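Local coordinates for hydrolase, isochorismatase family (Pseudomonas putida KT2440, PDB 4H17) that is an isochorismatase, a hydrolase of Rossmann-like fold that cleaves the vinyl ether of isochorismate and so releases pyruvate, at the interface of chains A and B. Residues are numbered along the deposited sequence; one frame, centred on the assembly and turned at random. Chains: chain A/B, Hydrolase, isochorismatase family.

Contact 1: the interface of chains A and B. Residues chain A 142, 145, 185-187; chain B 106, 132, 134-135, 139.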
ATOM      1  N   ARG A 142      -0.022  -6.041  -1.862  1.00 12.05           N
ATOM      2  CA  ARG A 142      -1.326  -5.513  -2.304  1.00 13.29           C
ATOM      3  C   ARG A 142      -1.656  -5.965  -3.732  1.00 11.29           C
ATOM      4  O   ARG A 142      -2.773  -6.418  -3.993  1.00 13.88           O
ATOM      5  CB  ARG A 142      -1.359  -3.989  -2.215  1.00 12.87           C
ATOM      6  CG  ARG A 142      -1.265  -3.433  -0.769  1.00 12.72           C
ATOM      7  CD  ARG A 142      -0.984  -1.948  -0.730  1.00 13.18           C
ATOM      8  NE  ARG A 142      -0.774  -1.420   0.629  1.00 14.87           N
ATOM      9  CZ  ARG A 142      -1.728  -0.867   1.379  1.00 14.97           C
ATOM     10  NH1 ARG A 142      -2.956  -0.720   0.923  1.00 16.21           N
ATOM     11  NH2 ARG A 142      -1.431  -0.413   2.604  1.00 16.13           N
ATOM     12  N   LYS A 145      -2.861  -9.543  -4.032  1.00 15.90           N
ATOM     13  CA  LYS A 145      -4.293  -9.685  -3.723  1.00 19.05           C
ATOM     14  C   LYS A 145      -5.131  -9.576  -4.999  1.00 17.08           C
ATOM     15  O   LYS A 145      -6.058 -10.352  -5.194  1.00 17.82           O
ATOM     16  CB  LYS A 145      -4.769  -8.653  -2.695  1.00 21.50           C
ATOM     17  CG  LYS A 145      -6.230  -8.809  -2.233  1.00 25.47           C
ATOM     18  CD  LYS A 145      -6.646  -7.628  -1.348  1.00 28.44           C
ATOM     19  CE  LYS A 145      -8.025  -7.772  -0.723  1.00 34.35           C
ATOM     20  NZ  LYS A 145      -8.045  -8.652   0.479  1.00 31.31           N
ATOM     21  N   ASP A 185      -4.979  -6.362   8.383  1.00 15.02           N
ATOM     22  CA  ASP A 185      -6.391  -5.980   8.273  1.00 14.30           C
ATOM     23  C   ASP A 185      -7.032  -6.540   6.998  1.00 16.98           C
ATOM     24  O   ASP A 185      -8.202  -6.937   7.027  1.00 19.27           O
ATOM     25  CB  ASP A 185      -6.505  -4.447   8.303  1.00 18.25           C
ATOM     26  CG  ASP A 185      -7.934  -3.956   8.333  1.00 16.60           C
ATOM     27  OD1 ASP A 185      -8.729  -4.580   9.060  1.00 16.62           O
ATOM     28  OD2 ASP A 185      -8.181  -2.883   7.702  1.00 18.73           O
ATOM     29  N   ASN A 186      -6.315  -6.503   5.878  1.00 18.50           N
ATOM     30  CA  ASN A 186      -6.950  -6.710   4.579  1.00 15.69           C
ATOM     31  C   ASN A 186      -6.035  -7.189   3.415  1.00 15.55           C
ATOM     32  O   ASN A 186      -6.491  -7.240   2.262  1.00 19.23           O
ATOM     33  CB  ASN A 186      -7.593  -5.384   4.166  1.00 18.32           C
ATOM     34  CG  ASN A 186      -8.771  -5.553   3.226  1.00 16.72           C
ATOM     35  OD1 ASN A 186      -9.479  -6.547   3.272  1.00 17.28           O
ATOM     36  ND2 ASN A 186      -8.996  -4.545   2.398  1.00 21.77           N
ATOM     37  N   PHE A 187      -4.761  -7.477   3.696  1.00 15.63           N
ATOM     38  CA  PHE A 187      -3.847  -7.794   2.600  1.00 15.50           C
ATOM     39  C   PHE A 187      -3.008  -9.051   2.794  1.00 18.00           C
ATOM     40  O   PHE A 187      -2.575  -9.642   1.799  1.00 16.93           O
ATOM     41  CB  PHE A 187      -2.993  -6.597   2.293  1.00 12.85           C
ATOM     42  CG  PHE A 187      -3.794  -5.392   1.883  1.00 12.58           C
ATOM     43  CD1 PHE A 187      -4.281  -5.305   0.602  1.00 14.70           C
ATOM     44  CD2 PHE A 187      -4.110  -4.410   2.797  1.00 16.05           C
ATOM     45  CE1 PHE A 187      -5.052  -4.223   0.223  1.00 13.25           C
ATOM     46  CE2 PHE A 187      -4.874  -3.310   2.422  1.00 14.32           C
ATOM     47  CZ  PHE A 187      -5.341  -3.238   1.124  1.00 12.86           C
TER
ATOM     48  N   PRO B 106      -9.980  -2.827  -3.188  1.00 14.66           N
ATOM     49  CA  PRO B 106      -9.283  -1.634  -2.740  1.00 14.14           C
ATOM     50  C   PRO B 106      -8.596  -0.830  -3.848  1.00 13.61           C
ATOM     51  O   PRO B 106      -8.638   0.390  -3.818  1.00 14.40           O
ATOM     52  CB  PRO B 106      -8.251  -2.176  -1.737  1.00 13.93           C
ATOM     53  CG  PRO B 106      -8.890  -3.414  -1.203  1.00 18.23           C
ATOM     54  CD  PRO B 106      -9.604  -4.008  -2.399  1.00 17.49           C
HETATM   55  N   MSE B 132     -10.799   4.061   2.933  1.00 12.33           N
HETATM   56  CA  MSE B 132     -10.005   4.335   4.147  1.00 12.64           C
HETATM   57  C   MSE B 132      -8.585   4.645   3.728  1.00 11.23           C
HETATM   58  O   MSE B 132      -8.108   4.077   2.754  1.00 13.77           O
HETATM   59  CB  MSE B 132      -9.936   3.116   5.083  1.00 13.29           C
HETATM   60  CG  MSE B 132     -11.351   2.757   5.532  1.00 13.05           C
HETATM   61 SE   MSE B 132     -11.391   1.287   6.816  0.75 14.64          SE
HETATM   62  CE  MSE B 132     -10.590  -0.159   5.742  1.00 30.50           C
ATOM     63  N   HIS B 134      -5.604   3.720   4.716  1.00 12.50           N
ATOM     64  CA  HIS B 134      -4.599   2.638   4.642  1.00 15.35           C
ATOM     65  C   HIS B 134      -4.932   1.520   3.654  1.00 16.39           C
ATOM     66  O   HIS B 134      -4.086   0.697   3.342  1.00 14.37           O
ATOM     67  CB  HIS B 134      -4.394   1.987   6.003  1.00 12.96           C
ATOM     68  CG  HIS B 134      -5.582   1.226   6.457  1.00 13.22           C
ATOM     69  ND1 HIS B 134      -6.685   1.849   6.980  1.00 15.38           N
ATOM     70  CD2 HIS B 134      -5.821  -0.100   6.521  1.00 14.36           C
ATOM     71  CE1 HIS B 134      -7.600   0.938   7.264  1.00 14.92           C
ATOM     72  NE2 HIS B 134      -7.100  -0.253   7.006  1.00 14.21           N
ATOM     73  N   SER B 135      -6.173   1.489   3.164  1.00 12.11           N
ATOM     74  CA  SER B 135      -6.639   0.406   2.375  1.00 12.65           C
ATOM     75  C   SER B 135      -6.924   0.878   0.950  1.00 12.29           C
ATOM     76  O   SER B 135      -6.026   0.886   0.122  1.00 12.95           O
ATOM     77  CB  SER B 135      -7.829  -0.276   3.070  1.00 11.51           C
ATOM     78  OG  SER B 135      -8.315  -1.344   2.279  1.00 12.52           O
ATOM     79  N   THR B 139      -3.861   1.824  -1.572  1.00  9.57           N
ATOM     80  CA  THR B 139      -3.750   0.881  -2.697  1.00 11.86           C
ATOM     81  C   THR B 139      -3.879   1.569  -4.039  1.00 12.72           C
ATOM     82  O   THR B 139      -3.068   1.314  -4.976  1.00 10.39           O
ATOM     83  CB  THR B 139      -4.800  -0.218  -2.578  1.00 15.00           C
ATOM     84  OG1 THR B 139      -4.662  -0.864  -1.301  1.00 16.46           O
ATOM     85  CG2 THR B 139      -4.630  -1.198  -3.672  1.00 16.43           C
TER
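A:Arg142 reaches across to B:His134 and B:Thr139, bringing together the helices 133-146 of the two subunits. Its extended chain and two terminal N-H groups suit arginine to bridge a carbonyl and a hydroxyl: NH1 and NH2 of A:Arg142 each lie 3.0 Å from B:His134 O, which is met end-on in the guanidinium plane. A:Arg142 NH1 also bonds the hydroxyl OG1 of B:Thr139 at 2.8 Å. Threonine suits its place by accepting from the arginine while donating to B:Ser135 O one turn back (B:Thr139 OG1 to O 2.6 Å). A:Phe187 probably helps to fix the arginine, its flat ring lying along the chain with A:Arg142 CG 3.8 Å above the ring plane, offset toward the rim. The ring tip CZ of A:Phe187 comes 3.5 Å from B:Thr139 OG1. A leucine in place of A:Arg142 would probably leave B:His134 O without these two donors and B:Thr139 OG1 without its partner across the interface.

The flank along A:Asn186 is looser. Its amide ND2 meets B:Ser135 OG at 3.3 Å, with the hydroxyl tilted out of the amide plane, and B:Pro106 offers no more than van der Waals contact. A:Lys145 barely touches the partner; its ammonium NZ bonds A:Asn186 O, tying down the end of helix 172-186. Firmer is the bond between A:Asp185 and B:His134, whose side chains cross at about a right angle. B:His134 holds CG between its backbone N and carbonyl carbon (chi1 68°), which turns the ring edge toward A:Asp185; NE2 points its N-H nearly straight (167° at H) at A:Asp185 OD2, 2.9 Å away on the anti side and tilted somewhat out of the carboxylate plane.

Contact 2: the interface of chains A and B. Residues chain A 8, 11-12, 14; chain B 40, 78, 132.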
HETATM    1  N   MSE A   8     -10.828  -6.450   8.471  1.00 20.03           N
HETATM    2  CA  MSE A   8     -11.691  -6.546   7.280  1.00 19.91           C
HETATM    3  C   MSE A   8     -11.851  -8.005   6.898  1.00 20.73           C
HETATM    4  O   MSE A   8     -12.918  -8.443   6.511  1.00 16.93           O
HETATM    5  CB  MSE A   8     -11.125  -5.700   6.144  1.00 25.51           C
HETATM    6  CG  MSE A   8     -12.108  -5.562   4.986  1.00 25.31           C
HETATM    7 SE   MSE A   8     -13.771  -4.630   5.575  0.75 30.95          SE
HETATM    8  CE  MSE A   8     -12.722  -3.523   6.776  1.00 14.95           C
ATOM      9  N   LEU A  11     -14.422  -9.518   9.310  1.00 18.48           N
ATOM     10  CA  LEU A  11     -15.711  -8.857   9.095  1.00 21.14           C
ATOM     11  C   LEU A  11     -16.442  -9.393   7.883  1.00 20.94           C
ATOM     12  O   LEU A  11     -17.670  -9.515   7.939  1.00 22.32           O
ATOM     13  CB  LEU A  11     -15.537  -7.340   8.980  1.00 25.71           C
ATOM     14  CG  LEU A  11     -16.786  -6.469   8.923  1.00 25.57           C
ATOM     15  CD1 LEU A  11     -17.537  -6.598  10.229  1.00 24.42           C
ATOM     16  CD2 LEU A  11     -16.386  -5.022   8.673  1.00 25.87           C
ATOM     17  N   THR A  12     -15.707  -9.700   6.815  1.00 23.37           N
ATOM     18  CA  THR A  12     -16.274 -10.155   5.530  1.00 20.94           C
ATOM     19  C   THR A  12     -16.286 -11.685   5.351  1.00 19.47           C
ATOM     20  O   THR A  12     -16.822 -12.218   4.351  1.00 21.89           O
ATOM     21  CB  THR A  12     -15.539  -9.510   4.332  1.00 20.77           C
ATOM     22  OG1 THR A  12     -14.160  -9.929   4.295  1.00 19.21           O
ATOM     23  CG2 THR A  12     -15.630  -8.006   4.416  1.00 22.41           C
ATOM     24  N   ARG A  14     -13.564 -13.485   4.948  1.00 24.17           N
ATOM     25  CA  ARG A  14     -12.581 -13.787   3.904  1.00 26.49           C
ATOM     26  C   ARG A  14     -11.207 -14.133   4.494  1.00 21.21           C
ATOM     27  O   ARG A  14     -10.224 -14.306   3.762  1.00 28.46           O
ATOM     28  CB  ARG A  14     -12.469 -12.619   2.936  1.00 28.74           C
ATOM     29  CG  ARG A  14     -13.732 -12.413   2.086  1.00 24.99           C
ATOM     30  CD  ARG A  14     -13.507 -11.474   0.909  1.00 27.51           C
ATOM     31  NE  ARG A  14     -14.742 -11.293   0.121  1.00 27.25           N
ATOM     32  CZ  ARG A  14     -15.592 -10.266   0.237  1.00 23.79           C
ATOM     33  NH1 ARG A  14     -15.375  -9.265   1.096  1.00 25.96           N
ATOM     34  NH2 ARG A  14     -16.695 -10.233  -0.529  1.00 23.70           N
TER
ATOM     35  N   LEU B  40     -17.574   0.041  10.831  1.00 30.47           N
ATOM     36  CA  LEU B  40     -16.598   0.760   9.987  1.00 27.11           C
ATOM     37  C   LEU B  40     -16.642   2.277  10.168  1.00 25.47           C
ATOM     38  O   LEU B  40     -16.109   3.022   9.344  1.00 19.13           O
ATOM     39  CB  LEU B  40     -16.775   0.391   8.520  1.00 24.82           C
ATOM     40  CG  LEU B  40     -16.495  -1.083   8.209  1.00 22.51           C
ATOM     41  CD1 LEU B  40     -16.875  -1.322   6.751  1.00 26.79           C
ATOM     42  CD2 LEU B  40     -15.032  -1.425   8.470  1.00 29.67           C
ATOM     43  N   ARG B  78     -20.895  -4.941   3.100  1.00 17.75           N
ATOM     44  CA  ARG B  78     -20.634  -3.521   3.167  1.00 20.50           C
ATOM     45  C   ARG B  78     -21.293  -2.758   2.056  1.00 16.62           C
ATOM     46  O   ARG B  78     -21.594  -3.314   0.986  1.00 20.31           O
ATOM     47  CB  ARG B  78     -19.140  -3.280   3.123  1.00 22.76           C
ATOM     48  CG  ARG B  78     -18.377  -3.928   4.272  1.00 28.44           C
ATOM     49  CD  ARG B  78     -16.886  -3.938   3.943  1.00 36.71           C
ATOM     50  NE  ARG B  78     -16.615  -4.711   2.725  1.00 33.50           N
ATOM     51  CZ  ARG B  78     -15.669  -4.434   1.825  1.00 30.39           C
ATOM     52  NH1 ARG B  78     -14.851  -3.387   1.964  1.00 28.53           N
ATOM     53  NH2 ARG B  78     -15.545  -5.210   0.760  1.00 27.32           N
HETATM   54  N   MSE B 132     -10.799   4.061   2.933  1.00 12.33           N
HETATM   55  CA  MSE B 132     -10.005   4.335   4.147  1.00 12.64           C
HETATM   56  C   MSE B 132      -8.585   4.645   3.728  1.00 11.23           C
HETATM   57  O   MSE B 132      -8.108   4.077   2.754  1.00 13.77           O
HETATM   58  CB  MSE B 132      -9.936   3.116   5.083  1.00 13.29           C
HETATM   59  CG  MSE B 132     -11.351   2.757   5.532  1.00 13.05           C
HETATM   60 SE   MSE B 132     -11.391   1.287   6.816  0.75 14.64          SE
HETATM   61  CE  MSE B 132     -10.590  -0.159   5.742  1.00 30.50           C
TER
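This is a patch of a two-fold interface held by packing rather than by hydrogen bonds, in which the short helix 8-12 near the N-terminus of one subunit lies against loops of the other; hydrocarbon and two arginine side chains meet here, and the contact probably steadies the assembly. A:Met8, present as selenomethionine, touches B:Leu40, B:Met132 and B:Arg78. Its CG stands anti to the backbone N (chi1 -169°), and bends further along split its tip between neighbours: the selenium turns toward B:Arg78 and the terminal methyl toward B:Leu40. A long, unbranched, flexible side chain suits this place, because successive atoms can follow an uneven partner surface. The methyl CE of A:Met8 rests 3.5 Å from B:Leu40 CD2, the two side chains crossing at about a right angle. B:Met132 touches the same methyl more lightly, CE of B:Met132 to CE of A:Met8 at 4.1 Å.

A:Leu11, one turn along, meets the same leucine branch, its CD2 3.8 Å from B:Leu40 CD2. One methyl of B:Leu40 is thus shared by two residues of the helix, and the branched ends make a snug hydrocarbon contact without any demand for polar partners.

B:Arg78 contributes differently. It and A:Met8 approach tip to tip, the methylene CD of B:Arg78 3.6 Å from the selenium SE of A:Met8, and its guanidinium nitrogens NE and NH1 come nearly as close, so that both the aliphatic part and the charged end serve as packing surface. The guanidinium continues past A:Thr12 toward A:Arg14. There the two guanidinium planes stand 72° apart, with NH1 of A:Arg14 4.1 Å from NH2 of B:Arg78, and the like charges would be expected to oppose closer approach. A:Thr12 turns its methyl to B:Arg78: its hydroxyl OG1 reaches back to A:Met8 O at 2.9 Å, leaving the methyl CG2 of A:Thr12 3.8 Å from B:Arg78 NE.

Contacts 1 and 2 are neighbouring patches of one two-fold interface, the centres of their C-alpha atoms about 10 Å apart. They share B:Met132, which follows a cis peptide bond and precedes helix 133-146; its terminal methyl is near both A:Asp185 of contact 1 and A:Met8 of contact 2. Contact 1 supplies directional polar bonds between helical elements, whereas contact 2 adds packing of the N-terminal helix against hydrocarbon and an arginine side chain. Symmetry repeats both with the chains exchanged, so each subunit gives and receives. Such complementary patches would suit a stable dimer, although the structure alone does not prove one in solution.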